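Local coordinates for Ulp1-like SUMO protease (Chaetomium thermophilum, PDB 6DG4), which probably cleaves SUMO from its precursors and conjugates as a cysteine protease of the Ulp1 (C48) family, this chain being its C-terminal catalytic domain, at residues 2-7 / 217-222; 8-13 / 225-230; 83-88 / 116-121; 90-95 / 110-115. All blocks are in the same frame, centred on the assembly; numbering follows the deposited sequence. Where two conformers were deposited one is given.

Contact 1 (2-7 / 217-222); sequences SGLRPP and VDPAQA
A single backbone bridge between R5 and V217 joins the N-terminal tail of the chain to the loop that leaves helix 202-215, at the partly buried edge of the domain. Its one direct hydrogen bond runs from D218 N to R5 O, 2.8 Å long and nearly straight at 168°, and the same carbonyl also receives a CA-H contact from V217. R5 is bonded on through its backbone to G216. In this Ulp1-type, papain-like cysteine protease domain, the pairing lays the tail over the connection between helices 202-215 and 228-241. Apolar groups close the seam. The L4 side chain crosses P219 at about a right angle, CD1 resting 3.8 Å from P219 CD, while P219 itself backs onto N209, C212 and L213 of helix 202-215. V217 CG1, held anti to the backbone N (chi1 170°), reaches P7 CB at 3.9 Å. P7 CG lies 3.9 Å from A222 CB, so one proline ring spans two residues of the loop. One water lies 3.0 Å from L4 O and also meets Q221 OE1. A second, 2.7 Å from L4 O, meets D218 OD2.

Contact 2 (8-13 / 225-230); sequences ARQLIT and EAQLPL
I12 presses its branched side chain between Q227 and L230, where the N-terminal tail that runs to helix 17-27 crosses the 3-10 turn 225-227. The tail here packs on the start of helix 228-241 in the Ulp1-type, papain-like protease domain. I12 CG2 stands anti to the backbone N and meets L230 CG at 3.8 Å. The I12 and L230 side chains slide past each other in opposite directions, and L230 goes on to bring CD2 within 3.5 Å of the T13 carbonyl carbon. On the other branch, I12 CD1 comes to 3.7 Å from Q227 OE1, and also near L228 CD2. Y223, Q231 and R234 also lie against I12. The polar pair is turned very differently: the amide planes of Q10 and Q227 stand 89° apart, with Q10 NE2 3.6 Å from Q227 NE2 and no hydrogen bond between them. A water mediates instead, giving a proton to Q227 OE1 at 2.8 Å and accepting from Q10 NE2 and from the backbone N of I12. Q227 OE1 also takes the backbone N-H of T224, so two donors meet this amide oxygen. R234 bonds to T13 O, tying the tail further to helix 228-241. R9 makes a salt bridge through NE to D252 and folds back on the tail itself, its NH1 donating to Q10 O at 2.9 Å, with the acceptor in the guanidinium plane and an N-H...O angle of 166°.

Contact 3 (83-88 / 116-121); sequences PNQEPK and NVRKAN
The N116 side chain overlaps the turn at Q85, its OD1 lying 3.6 Å from Q85 CA and close to CG of the same residue. The Q85 and N116 side chains cross at about a right angle, their amide planes 78° apart. With N116 CG anti to the carbonyl carbon (chi1 -68°), that atom comes to 3.7 Å from Q85 CA. N116 CB touches P87 CD at 3.6 Å. No direct hydrogen bond crosses the contact; the polar groups are organised within 116-121 and joined to 83-88 by water. R118 NH1 donates to a lone pair of N116 OD1 at 3.0 Å, and N121 ND2 donates to N116 O, also at 3.0 Å. One water, 2.8 Å from Q85 O, also accepts from R118 NH1, and a second links N121 ND2 to P87 O. An alanine in place of N116 would probably leave R118 NH1 with the water but no amide acceptor, its guanidinium less firmly placed, and a gap beside Q85. The segments meet as a type I turn from P83 to E86, leading to strand 89-91, set against the Schellman motif in which N116, with positive phi, follows the last turn of helix 109-114.

Contact 4 (90-95 / 110-115); sequences TAFTSF and RLLRRA. With SO4 (sulfate ion), chain B.
T90 and F92 reach A115 through their first torsions: T90 OG1 is anti to the backbone N (chi1 -171°), and F92 CG is anti to the carbonyl carbon (chi1 -75°). The hydroxyl donates to A115 O at 2.7 Å, in the carbonyl plane and on a lone pair. At F92, two residues after T90, one ring face is covered by A115 CB in a CH-pi contact, 3.8 Å from the centroid and 23° off the ring normal, displaced toward the rim. L112 CD2 comes to 3.8 Å from F92 CZ, the two side chains crossing obliquely. The edge strand 89-91 of the central sheet is thereby packed against the end of helix 109-114, with I128 and I130 of the neighbouring strand and the ring of F96 also lying against F92. Farther along, L111 CD1 approaches F95 O at 3.9 Å, and T93 OG1 caps F95 N ahead of helix 96-103. A valine in place of T90 has no hydroxyl, and A115 O would probably be left without this bond in a buried setting. Elsewhere on helix 109-114, a sulfate, probably from the crystallisation liquor, is gripped by R113 NE, 3.0 Å from its O1. R113 NH2 bonds to O3 and R114 NH1 to O2. The chemistry thus divides: toward the strand, one hydroxyl satisfies a buried carbonyl amid apolar packing, while the arginines form a positive patch likely to attract anions.

Contact 4 is the buried member of the set, built on a ring face, aliphatic side chains and one hydroxyl bond; the other three are partly buried and draw on water bridges. Contacts 1 and 2 pin successive pieces of the N-terminal tail to the region between helices 202-215 and 228-241, and touch where A222 O packs on L11 CB. Contacts 3 and 4 share the end of helix 109-114: V117 N probably bonds to L112 O, and V117 CG2 packs on T90 and F92. Both are nested along the chain inside the loops closed by contacts 1 and 2; contact 2 lies across the chain's centre from both, and contact 1 across it from contact 4.

Contact 1 (2-7 / 217-222)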
loop_
_atom_site.group_PDB
_atom_site.type_symbol
_atom_site.label_atom_id
_atom_site.label_comp_id
_atom_site.label_asym_id
_atom_site.label_seq_id
_atom_site.Cartn_x
_atom_site.Cartn_y
_atom_site.Cartn_z
ATOM N N SER A 2 8.572 -17.490 1.345
ATOM C CA SER A 2 7.648 -16.435 0.947
ATOM C C SER A 2 7.042 -15.763 2.177
ATOM O O SER A 2 6.785 -14.561 2.174
ATOM C CB SER A 2 6.558 -17.013 0.043
ATOM O OG SER A 2 5.268 -16.852 0.605
ATOM N N GLY A 3 6.824 -16.546 3.232
ATOM C CA GLY A 3 6.307 -16.019 4.478
ATOM C C GLY A 3 4.837 -15.668 4.479
ATOM O O GLY A 3 4.366 -15.057 5.445
ATOM N N LEU A 4 4.091 -16.040 3.442
ATOM C CA LEU A 4 2.699 -15.630 3.316
ATOM C C LEU A 4 1.760 -16.774 3.682
ATOM O O LEU A 4 1.951 -17.920 3.262
ATOM C CB LEU A 4 2.393 -15.112 1.908
ATOM C CG LEU A 4 3.249 -13.928 1.443
ATOM C CD1 LEU A 4 2.748 -13.382 0.117
ATOM C CD2 LEU A 4 3.286 -12.815 2.474
ATOM N N ARG A 5 0.738 -16.440 4.456
ATOM C CA ARG A 5 -0.205 -17.400 5.001
ATOM C C ARG A 5 -1.597 -17.183 4.430
ATOM O O ARG A 5 -1.915 -16.107 3.916
ATOM C CB ARG A 5 -0.288 -17.221 6.523
ATOM C CG ARG A 5 1.053 -17.138 7.226
ATOM C CD ARG A 5 0.864 -16.995 8.728
ATOM N NE ARG A 5 0.320 -18.213 9.319
ATOM C CZ ARG A 5 1.046 -19.283 9.631
ATOM N NH1 ARG A 5 2.354 -19.292 9.407
ATOM N NH2 ARG A 5 0.462 -20.347 10.164
ATOM N N PRO A 6 -2.469 -18.187 4.506
ATOM C CA PRO A 6 -3.846 -17.959 4.107
ATOM C C PRO A 6 -4.508 -16.968 5.043
ATOM O O PRO A 6 -4.184 -16.908 6.244
ATOM C CB PRO A 6 -4.493 -19.357 4.239
ATOM C CG PRO A 6 -3.370 -20.311 4.377
ATOM C CD PRO A 6 -2.242 -19.558 4.987
ATOM N N PRO A 7 -5.440 -16.161 4.553
ATOM C CA PRO A 7 -6.167 -15.256 5.440
ATOM C C PRO A 7 -6.983 -16.044 6.454
ATOM O O PRO A 7 -7.593 -17.065 6.130
ATOM C CB PRO A 7 -7.074 -14.478 4.482
ATOM C CG PRO A 7 -7.250 -15.389 3.329
ATOM C CD PRO A 7 -5.932 -16.085 3.162
ATOM N N VAL A 217 -0.128 -12.078 4.488
ATOM C CA VAL A 217 -1.209 -12.874 3.917
ATOM C C VAL A 217 -0.964 -13.053 2.427
ATOM O O VAL A 217 -0.562 -12.112 1.735
ATOM C CB VAL A 217 -2.559 -12.175 4.168
ATOM C CG1 VAL A 217 -3.671 -12.836 3.374
ATOM C CG2 VAL A 217 -2.891 -12.182 5.652
ATOM N N ASP A 218 -1.220 -14.261 1.927
ATOM C CA ASP A 218 -1.042 -14.573 0.511
ATOM C C ASP A 218 -2.170 -13.970 -0.322
ATOM O O ASP A 218 -3.316 -14.426 -0.233
ATOM C CB ASP A 218 -1.014 -16.092 0.329
ATOM C CG ASP A 218 -0.655 -16.510 -1.082
ATOM O OD1 ASP A 218 -0.775 -15.679 -2.007
ATOM O OD2 ASP A 218 -0.261 -17.684 -1.267
ATOM N N PRO A 219 -1.894 -12.957 -1.151
ATOM C CA PRO A 219 -2.997 -12.322 -1.893
ATOM C C PRO A 219 -3.696 -13.252 -2.868
ATOM O O PRO A 219 -4.907 -13.110 -3.081
ATOM C CB PRO A 219 -2.318 -11.139 -2.602
ATOM C CG PRO A 219 -0.888 -11.546 -2.728
ATOM C CD PRO A 219 -0.593 -12.342 -1.473
ATOM N N ALA A 220 -2.969 -14.210 -3.457
ATOM C CA ALA A 220 -3.571 -15.143 -4.401
ATOM C C ALA A 220 -4.606 -16.042 -3.742
ATOM O O ALA A 220 -5.503 -16.544 -4.426
ATOM C CB ALA A 220 -2.484 -16.010 -5.040
ATOM N N GLN A 221 -4.507 -16.248 -2.435
ATOM C CA GLN A 221 -5.462 -17.056 -1.694
ATOM C C GLN A 221 -6.584 -16.229 -1.085
ATOM O O GLN A 221 -7.501 -16.810 -0.500
ATOM C CB GLN A 221 -4.725 -17.813 -0.576
ATOM C CG GLN A 221 -3.690 -18.795 -1.100
ATOM C CD GLN A 221 -2.866 -19.465 -0.014
ATOM O OE1 GLN A 221 -2.835 -19.016 1.131
ATOM N NE2 GLN A 221 -2.186 -20.547 -0.379
ATOM N N ALA A 222 -6.561 -14.900 -1.234
ATOM C CA ALA A 222 -7.342 -14.029 -0.365
ATOM C C ALA A 222 -8.480 -13.262 -1.026
ATOM O O ALA A 222 -9.426 -12.901 -0.325
ATOM C CB ALA A 222 -6.428 -13.012 0.333
HETATM O O HOH W 1 -0.343 -19.591 2.239
HETATM O O HOH W 2 1.752 -18.519 0.667
#

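Contact 2 (8-13 / 225-230)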
loop_
_atom_site.group_PDB
_atom_site.type_symbol
_atom_site.label_atom_id
_atom_site.label_comp_id
_atom_site.label_asym_id
_atom_site.label_seq_id
_atom_site.Cartn_x
_atom_site.Cartn_y
_atom_site.Cartn_z
ATOM N N ALA A 8 -7.005 -15.548 7.695
ATOM C CA ALA A 8 -7.706 -16.245 8.769
ATOM C C ALA A 8 -9.220 -16.143 8.650
ATOM O O ALA A 8 -9.931 -16.960 9.245
ATOM C CB ALA A 8 -7.276 -15.692 10.126
ATOM N N ARG A 9 -9.717 -15.143 7.928
ATOM C CA ARG A 9 -11.127 -15.023 7.578
ATOM C C ARG A 9 -11.199 -14.292 6.243
ATOM O O ARG A 9 -10.189 -13.818 5.719
ATOM C CB ARG A 9 -11.948 -14.347 8.688
ATOM C CG ARG A 9 -11.397 -13.043 9.221
ATOM C CD ARG A 9 -11.714 -11.858 8.327
ATOM N NE ARG A 9 -11.308 -10.608 8.964
ATOM C CZ ARG A 9 -11.246 -9.432 8.351
ATOM N NH1 ARG A 9 -11.578 -9.321 7.070
ATOM N NH2 ARG A 9 -10.838 -8.365 9.024
ATOM N N GLN A 10 -12.401 -14.233 5.677
ATOM C CA GLN A 10 -12.607 -13.586 4.387
ATOM C C GLN A 10 -12.086 -12.153 4.407
ATOM O O GLN A 10 -12.481 -11.343 5.250
ATOM C CB GLN A 10 -14.106 -13.584 4.073
ATOM C CG GLN A 10 -14.445 -13.135 2.667
ATOM C CD GLN A 10 -14.251 -14.232 1.654
ATOM O OE1 GLN A 10 -14.757 -15.339 1.829
ATOM N NE2 GLN A 10 -13.497 -13.941 0.594
ATOM N N LEU A 11 -11.223 -11.831 3.438
ATOM C CA LEU A 11 -10.548 -10.536 3.449
ATOM C C LEU A 11 -11.509 -9.394 3.137
ATOM O O LEU A 11 -11.469 -8.346 3.791
ATOM C CB LEU A 11 -9.386 -10.533 2.455
ATOM C CG LEU A 11 -8.607 -9.215 2.357
ATOM C CD1 LEU A 11 -7.890 -8.909 3.665
ATOM C CD2 LEU A 11 -7.627 -9.247 1.198
ATOM N N ILE A 12 -12.349 -9.561 2.119
ATOM C CA ILE A 12 -13.229 -8.502 1.636
ATOM C C ILE A 12 -14.657 -8.948 1.895
ATOM O O ILE A 12 -15.154 -9.869 1.233
ATOM C CB ILE A 12 -13.009 -8.208 0.148
ATOM C CG1 ILE A 12 -11.539 -7.881 -0.111
ATOM C CG2 ILE A 12 -13.906 -7.068 -0.303
ATOM C CD1 ILE A 12 -11.198 -7.711 -1.574
ATOM N N THR A 13 -15.311 -8.300 2.856
ATOM C CA THR A 13 -16.628 -8.688 3.332
ATOM C C THR A 13 -17.584 -7.505 3.305
ATOM O O THR A 13 -17.161 -6.351 3.400
ATOM C CB THR A 13 -16.528 -9.205 4.775
ATOM O OG1 THR A 13 -15.780 -8.273 5.562
ATOM C CG2 THR A 13 -15.835 -10.547 4.839
ATOM N N GLU A 225 -10.907 -10.218 -8.304
ATOM C CA GLU A 225 -11.232 -8.950 -8.948
ATOM C C GLU A 225 -12.702 -8.580 -8.760
ATOM O O GLU A 225 -13.032 -7.403 -8.575
ATOM C CB GLU A 225 -10.880 -9.018 -10.435
ATOM C CG GLU A 225 -11.122 -7.707 -11.168
ATOM C CD GLU A 225 -10.555 -7.696 -12.577
ATOM O OE1 GLU A 225 -10.861 -8.637 -13.344
ATOM O OE2 GLU A 225 -9.814 -6.741 -12.920
ATOM N N ALA A 226 -13.603 -9.564 -8.812
ATOM C CA ALA A 226 -15.027 -9.267 -8.693
ATOM C C ALA A 226 -15.407 -8.707 -7.326
ATOM O O ALA A 226 -16.491 -8.128 -7.191
ATOM C CB ALA A 226 -15.851 -10.516 -8.997
ATOM N N GLN A 227 -14.551 -8.864 -6.316
ATOM C CA GLN A 227 -14.795 -8.302 -4.991
ATOM C C GLN A 227 -14.368 -6.844 -4.868
ATOM O O GLN A 227 -14.604 -6.228 -3.823
ATOM C CB GLN A 227 -14.051 -9.121 -3.932
ATOM C CG GLN A 227 -14.560 -10.530 -3.782
ATOM C CD GLN A 227 -13.618 -11.404 -2.996
ATOM O OE1 GLN A 227 -12.490 -11.017 -2.709
ATOM N NE2 GLN A 227 -14.067 -12.595 -2.664
ATOM N N LEU A 228 -13.780 -6.269 -5.901
ATOM C CA LEU A 228 -13.204 -4.942 -5.741
ATOM C C LEU A 228 -14.221 -3.810 -5.647
ATOM O O LEU A 228 -13.933 -2.821 -4.966
ATOM C CB LEU A 228 -12.144 -4.678 -6.813
ATOM C CG LEU A 228 -10.953 -5.637 -6.727
ATOM C CD1 LEU A 228 -9.900 -5.246 -7.733
ATOM C CD2 LEU A 228 -10.343 -5.714 -5.328
ATOM N N PRO A 229 -15.411 -3.890 -6.254
ATOM C CA PRO A 229 -16.406 -2.838 -5.963
ATOM C C PRO A 229 -16.717 -2.729 -4.481
ATOM O O PRO A 229 -16.807 -1.622 -3.933
ATOM C CB PRO A 229 -17.616 -3.263 -6.802
ATOM C CG PRO A 229 -16.995 -3.960 -7.983
ATOM C CD PRO A 229 -15.839 -4.738 -7.386
ATOM N N LEU A 230 -16.843 -3.864 -3.804
ATOM C CA LEU A 230 -17.034 -3.840 -2.360
ATOM C C LEU A 230 -15.790 -3.326 -1.645
ATOM O O LEU A 230 -15.895 -2.567 -0.674
ATOM C CB LEU A 230 -17.396 -5.243 -1.892
ATOM C CG LEU A 230 -17.391 -5.493 -0.394
ATOM C CD1 LEU A 230 -18.350 -4.553 0.318
ATOM C CD2 LEU A 230 -17.750 -6.961 -0.163
HETATM O O HOH W 3 -11.906 -11.606 -0.027
#

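Contact 3 (83-88 / 116-121)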
loop_
_atom_site.group_PDB
_atom_site.type_symbol
_atom_site.label_atom_id
_atom_site.label_comp_id
_atom_site.label_asym_id
_atom_site.label_seq_id
_atom_site.Cartn_x
_atom_site.Cartn_y
_atom_site.Cartn_z
ATOM N N PRO A 83 9.083 1.950 17.557
ATOM C CA PRO A 83 9.404 3.374 17.720
ATOM C C PRO A 83 9.106 4.155 16.447
ATOM O O PRO A 83 9.175 3.626 15.335
ATOM C CB PRO A 83 10.908 3.373 18.026
ATOM C CG PRO A 83 11.227 1.979 18.459
ATOM C CD PRO A 83 10.273 1.095 17.721
ATOM N N ASN A 84 8.794 5.440 16.620
ATOM C CA ASN A 84 8.375 6.258 15.485
ATOM C C ASN A 84 9.419 6.261 14.378
ATOM O O ASN A 84 9.078 6.193 13.192
ATOM C CB ASN A 84 8.080 7.682 15.952
ATOM C CG ASN A 84 6.830 7.766 16.801
ATOM O OD1 ASN A 84 6.896 8.023 18.004
ATOM N ND2 ASN A 84 5.678 7.542 16.179
ATOM N N GLN A 85 10.696 6.330 14.739
ATOM C CA GLN A 85 11.761 6.392 13.749
ATOM C C GLN A 85 12.357 5.028 13.435
ATOM O O GLN A 85 13.318 4.952 12.666
ATOM C CB GLN A 85 12.838 7.381 14.193
ATOM C CG GLN A 85 12.291 8.790 14.349
ATOM C CD GLN A 85 13.364 9.855 14.287
ATOM O OE1 GLN A 85 14.262 9.899 15.127
ATOM N NE2 GLN A 85 13.276 10.723 13.286
ATOM N N GLU A 86 11.791 3.954 13.984
ATOM C CA GLU A 86 12.222 2.586 13.691
ATOM C C GLU A 86 10.995 1.759 13.332
ATOM O O GLU A 86 10.615 0.825 14.052
ATOM C CB GLU A 86 12.996 1.988 14.867
ATOM C CG GLU A 86 14.273 2.768 15.166
ATOM C CD GLU A 86 15.065 2.228 16.346
ATOM O OE1 GLU A 86 14.779 1.113 16.823
ATOM O OE2 GLU A 86 15.993 2.927 16.793
ATOM N N PRO A 87 10.345 2.081 12.219
ATOM C CA PRO A 87 9.133 1.352 11.846
ATOM C C PRO A 87 9.414 -0.092 11.478
ATOM O O PRO A 87 10.491 -0.441 10.986
ATOM C CB PRO A 87 8.630 2.117 10.615
ATOM C CG PRO A 87 9.854 2.727 10.044
ATOM C CD PRO A 87 10.662 3.136 11.242
ATOM N N LYS A 88 8.396 -0.926 11.684
ATOM C CA LYS A 88 8.398 -2.266 11.112
ATOM C C LYS A 88 7.761 -2.305 9.730
ATOM O O LYS A 88 8.114 -3.169 8.918
ATOM C CB LYS A 88 7.698 -3.244 12.053
ATOM C CG LYS A 88 8.557 -3.620 13.260
ATOM C CD LYS A 88 9.794 -4.413 12.838
ATOM C CE LYS A 88 10.657 -4.811 14.012
ATOM N NZ LYS A 88 11.831 -5.613 13.552
ATOM N N ASN A 116 11.582 7.205 7.357
ATOM C CA ASN A 116 12.355 6.526 8.396
ATOM C C ASN A 116 13.074 5.297 7.852
ATOM O O ASN A 116 13.184 4.268 8.520
ATOM C CB ASN A 116 11.493 6.220 9.615
ATOM C CG ASN A 116 11.081 7.478 10.329
ATOM O OD1 ASN A 116 11.931 8.268 10.739
ATOM N ND2 ASN A 116 9.783 7.703 10.440
ATOM N N VAL A 117 13.595 5.430 6.639
ATOM C CA VAL A 117 14.403 4.406 5.993
ATOM C C VAL A 117 15.839 4.914 6.011
ATOM O O VAL A 117 16.237 5.729 5.169
ATOM C CB VAL A 117 13.918 4.120 4.569
ATOM C CG1 VAL A 117 14.803 3.102 3.894
ATOM C CG2 VAL A 117 12.472 3.639 4.591
ATOM N N ARG A 118 16.618 4.435 6.976
ATOM C CA ARG A 118 18.007 4.831 7.144
ATOM C C ARG A 118 18.882 3.588 7.206
ATOM O O ARG A 118 18.412 2.484 7.482
ATOM C CB ARG A 118 18.191 5.658 8.421
ATOM C CG ARG A 118 17.486 7.008 8.375
ATOM C CD ARG A 118 17.582 7.714 9.714
ATOM N NE ARG A 118 17.050 9.074 9.671
ATOM C CZ ARG A 118 15.769 9.398 9.847
ATOM N NH1 ARG A 118 14.855 8.465 10.077
ATOM N NH2 ARG A 118 15.403 10.671 9.789
ATOM N N LYS A 119 20.172 3.773 6.932
ATOM C CA LYS A 119 21.095 2.645 6.972
ATOM C C LYS A 119 21.016 1.909 8.305
ATOM O O LYS A 119 20.988 0.674 8.340
ATOM C CB LYS A 119 22.521 3.137 6.716
ATOM C CG LYS A 119 23.583 2.033 6.684
ATOM C CD LYS A 119 24.957 2.621 6.383
ATOM C CE LYS A 119 26.024 1.542 6.361
ATOM N NZ LYS A 119 27.366 2.114 6.083
ATOM N N ALA A 120 20.976 2.647 9.416
ATOM C CA ALA A 120 21.072 2.013 10.728
ATOM C C ALA A 120 19.901 1.083 11.025
ATOM O O ALA A 120 20.082 0.069 11.709
ATOM C CB ALA A 120 21.182 3.075 11.823
ATOM N N ASN A 121 18.699 1.404 10.552
ATOM C CA ASN A 121 17.526 0.604 10.876
ATOM C C ASN A 121 16.984 -0.187 9.693
ATOM O O ASN A 121 15.987 -0.898 9.849
ATOM C CB ASN A 121 16.410 1.481 11.464
ATOM C CG ASN A 121 15.760 2.373 10.426
ATOM O OD1 ASN A 121 16.434 3.158 9.769
ATOM N ND2 ASN A 121 14.441 2.256 10.275
HETATM O O HOH W 4 15.347 5.732 10.886
HETATM O O HOH W 5 13.107 0.174 11.818
#

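Contact 4 (90-95 / 110-115)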
loop_
_atom_site.group_PDB
_atom_site.type_symbol
_atom_site.label_atom_id
_atom_site.label_comp_id
_atom_site.label_asym_id
_atom_site.label_seq_id
_atom_site.Cartn_x
_atom_site.Cartn_y
_atom_site.Cartn_z
ATOM N N THR A 90 6.799 0.599 6.601
ATOM C CA THR A 90 6.807 1.997 6.210
ATOM C C THR A 90 6.369 2.126 4.761
ATOM O O THR A 90 6.436 1.181 3.974
ATOM C CB THR A 90 8.162 2.660 6.482
ATOM O OG1 THR A 90 8.029 4.069 6.269
ATOM C CG2 THR A 90 9.241 2.103 5.579
ATOM N N ALA A 91 5.889 3.317 4.426
ATOM C CA ALA A 91 5.293 3.562 3.128
ATOM C C ALA A 91 5.799 4.883 2.584
ATOM O O ALA A 91 6.143 5.799 3.337
ATOM C CB ALA A 91 3.769 3.630 3.221
ATOM N N PHE A 92 5.803 4.976 1.264
ATOM C CA PHE A 92 6.201 6.179 0.560
ATOM C C PHE A 92 5.001 6.828 -0.110
ATOM O O PHE A 92 3.971 6.194 -0.366
ATOM C CB PHE A 92 7.276 5.851 -0.473
ATOM C CG PHE A 92 8.618 5.598 0.130
ATOM C CD1 PHE A 92 8.948 4.351 0.616
ATOM C CD2 PHE A 92 9.542 6.619 0.244
ATOM C CE1 PHE A 92 10.185 4.119 1.183
ATOM C CE2 PHE A 92 10.778 6.388 0.807
ATOM C CZ PHE A 92 11.094 5.135 1.279
ATOM N N THR A 93 5.151 8.125 -0.371
ATOM C CA THR A 93 4.129 8.888 -1.056
ATOM C C THR A 93 4.260 8.720 -2.567
ATOM O O THR A 93 5.180 8.072 -3.080
ATOM C CB THR A 93 4.238 10.375 -0.712
ATOM O OG1 THR A 93 5.391 10.928 -1.365
ATOM C CG2 THR A 93 4.327 10.578 0.805
ATOM N N SER A 94 3.338 9.357 -3.290
ATOM C CA SER A 94 3.347 9.326 -4.745
ATOM C C SER A 94 4.516 10.097 -5.338
ATOM O O SER A 94 4.756 9.997 -6.546
ATOM C CB SER A 94 2.026 9.886 -5.287
ATOM O OG SER A 94 1.953 11.297 -5.158
ATOM N N PHE A 95 5.243 10.861 -4.528
ATOM C CA PHE A 95 6.392 11.598 -5.026
ATOM C C PHE A 95 7.648 10.749 -5.082
ATOM O O PHE A 95 8.612 11.145 -5.742
ATOM C CB PHE A 95 6.629 12.833 -4.154
ATOM C CG PHE A 95 5.532 13.857 -4.263
ATOM C CD1 PHE A 95 5.576 14.820 -5.249
ATOM C CD2 PHE A 95 4.445 13.834 -3.405
ATOM C CE1 PHE A 95 4.569 15.755 -5.369
ATOM C CE2 PHE A 95 3.432 14.769 -3.521
ATOM C CZ PHE A 95 3.495 15.727 -4.506
ATOM N N ARG A 110 15.873 13.070 1.356
ATOM C CA ARG A 110 14.819 13.653 2.178
ATOM C C ARG A 110 13.622 12.717 2.262
ATOM O O ARG A 110 13.058 12.517 3.344
ATOM C CB ARG A 110 14.415 15.021 1.623
ATOM C CG ARG A 110 13.307 15.713 2.394
ATOM C CD ARG A 110 12.993 17.092 1.815
ATOM N N LEU A 111 13.229 12.118 1.133
ATOM C CA LEU A 111 12.077 11.223 1.147
ATOM C C LEU A 111 12.374 9.951 1.936
ATOM O O LEU A 111 11.514 9.467 2.677
ATOM C CB LEU A 111 11.621 10.905 -0.277
ATOM C CG LEU A 111 11.032 12.061 -1.088
ATOM C CD1 LEU A 111 10.588 11.559 -2.448
ATOM C CD2 LEU A 111 9.864 12.726 -0.366
ATOM N N LEU A 112 13.587 9.406 1.807
ATOM C CA LEU A 112 13.975 8.246 2.608
ATOM C C LEU A 112 13.917 8.568 4.094
ATOM O O LEU A 112 13.371 7.794 4.887
ATOM C CB LEU A 112 15.374 7.774 2.211
ATOM C CG LEU A 112 15.444 7.147 0.820
ATOM C CD1 LEU A 112 16.880 7.040 0.351
ATOM C CD2 LEU A 112 14.780 5.783 0.833
ATOM N N ARG A 113 14.463 9.717 4.491
ATOM C CA ARG A 113 14.452 10.092 5.901
ATOM C C ARG A 113 13.032 10.293 6.415
ATOM O O ARG A 113 12.716 9.903 7.547
ATOM C CB ARG A 113 15.315 11.336 6.114
ATOM C CG ARG A 113 16.801 11.058 5.965
ATOM C CD ARG A 113 17.667 12.241 6.369
ATOM N NE ARG A 113 17.486 13.418 5.518
ATOM C CZ ARG A 113 18.141 13.639 4.379
ATOM N NH1 ARG A 113 19.016 12.752 3.924
ATOM N NH2 ARG A 113 17.912 14.748 3.687
ATOM N N ARG A 114 12.152 10.882 5.598
ATOM C CA ARG A 114 10.776 11.105 6.030
ATOM C C ARG A 114 10.029 9.793 6.216
ATOM O O ARG A 114 9.110 9.713 7.041
ATOM C CB ARG A 114 10.051 12.006 5.031
ATOM C CG ARG A 114 10.127 13.490 5.383
ATOM C CD ARG A 114 9.768 14.388 4.205
ATOM N NE ARG A 114 9.569 15.782 4.603
ATOM C CZ ARG A 114 10.535 16.597 5.021
ATOM N NH1 ARG A 114 11.785 16.165 5.117
ATOM N NH2 ARG A 114 10.249 17.849 5.354
ATOM N N ALA A 115 10.404 8.762 5.464
ATOM C CA ALA A 115 9.861 7.419 5.627
ATOM C C ALA A 115 10.595 6.609 6.689
ATOM O O ALA A 115 10.261 5.438 6.898
ATOM C CB ALA A 115 9.908 6.669 4.292
HETATM S S SO4 B . 15.680 17.005 5.937
HETATM O O1 SO4 B . 15.487 15.566 6.098
HETATM O O2 SO4 B . 14.381 17.671 5.871
HETATM O O3 SO4 B . 16.420 17.258 4.703
HETATM O O4 SO4 B . 16.437 17.522 7.074
#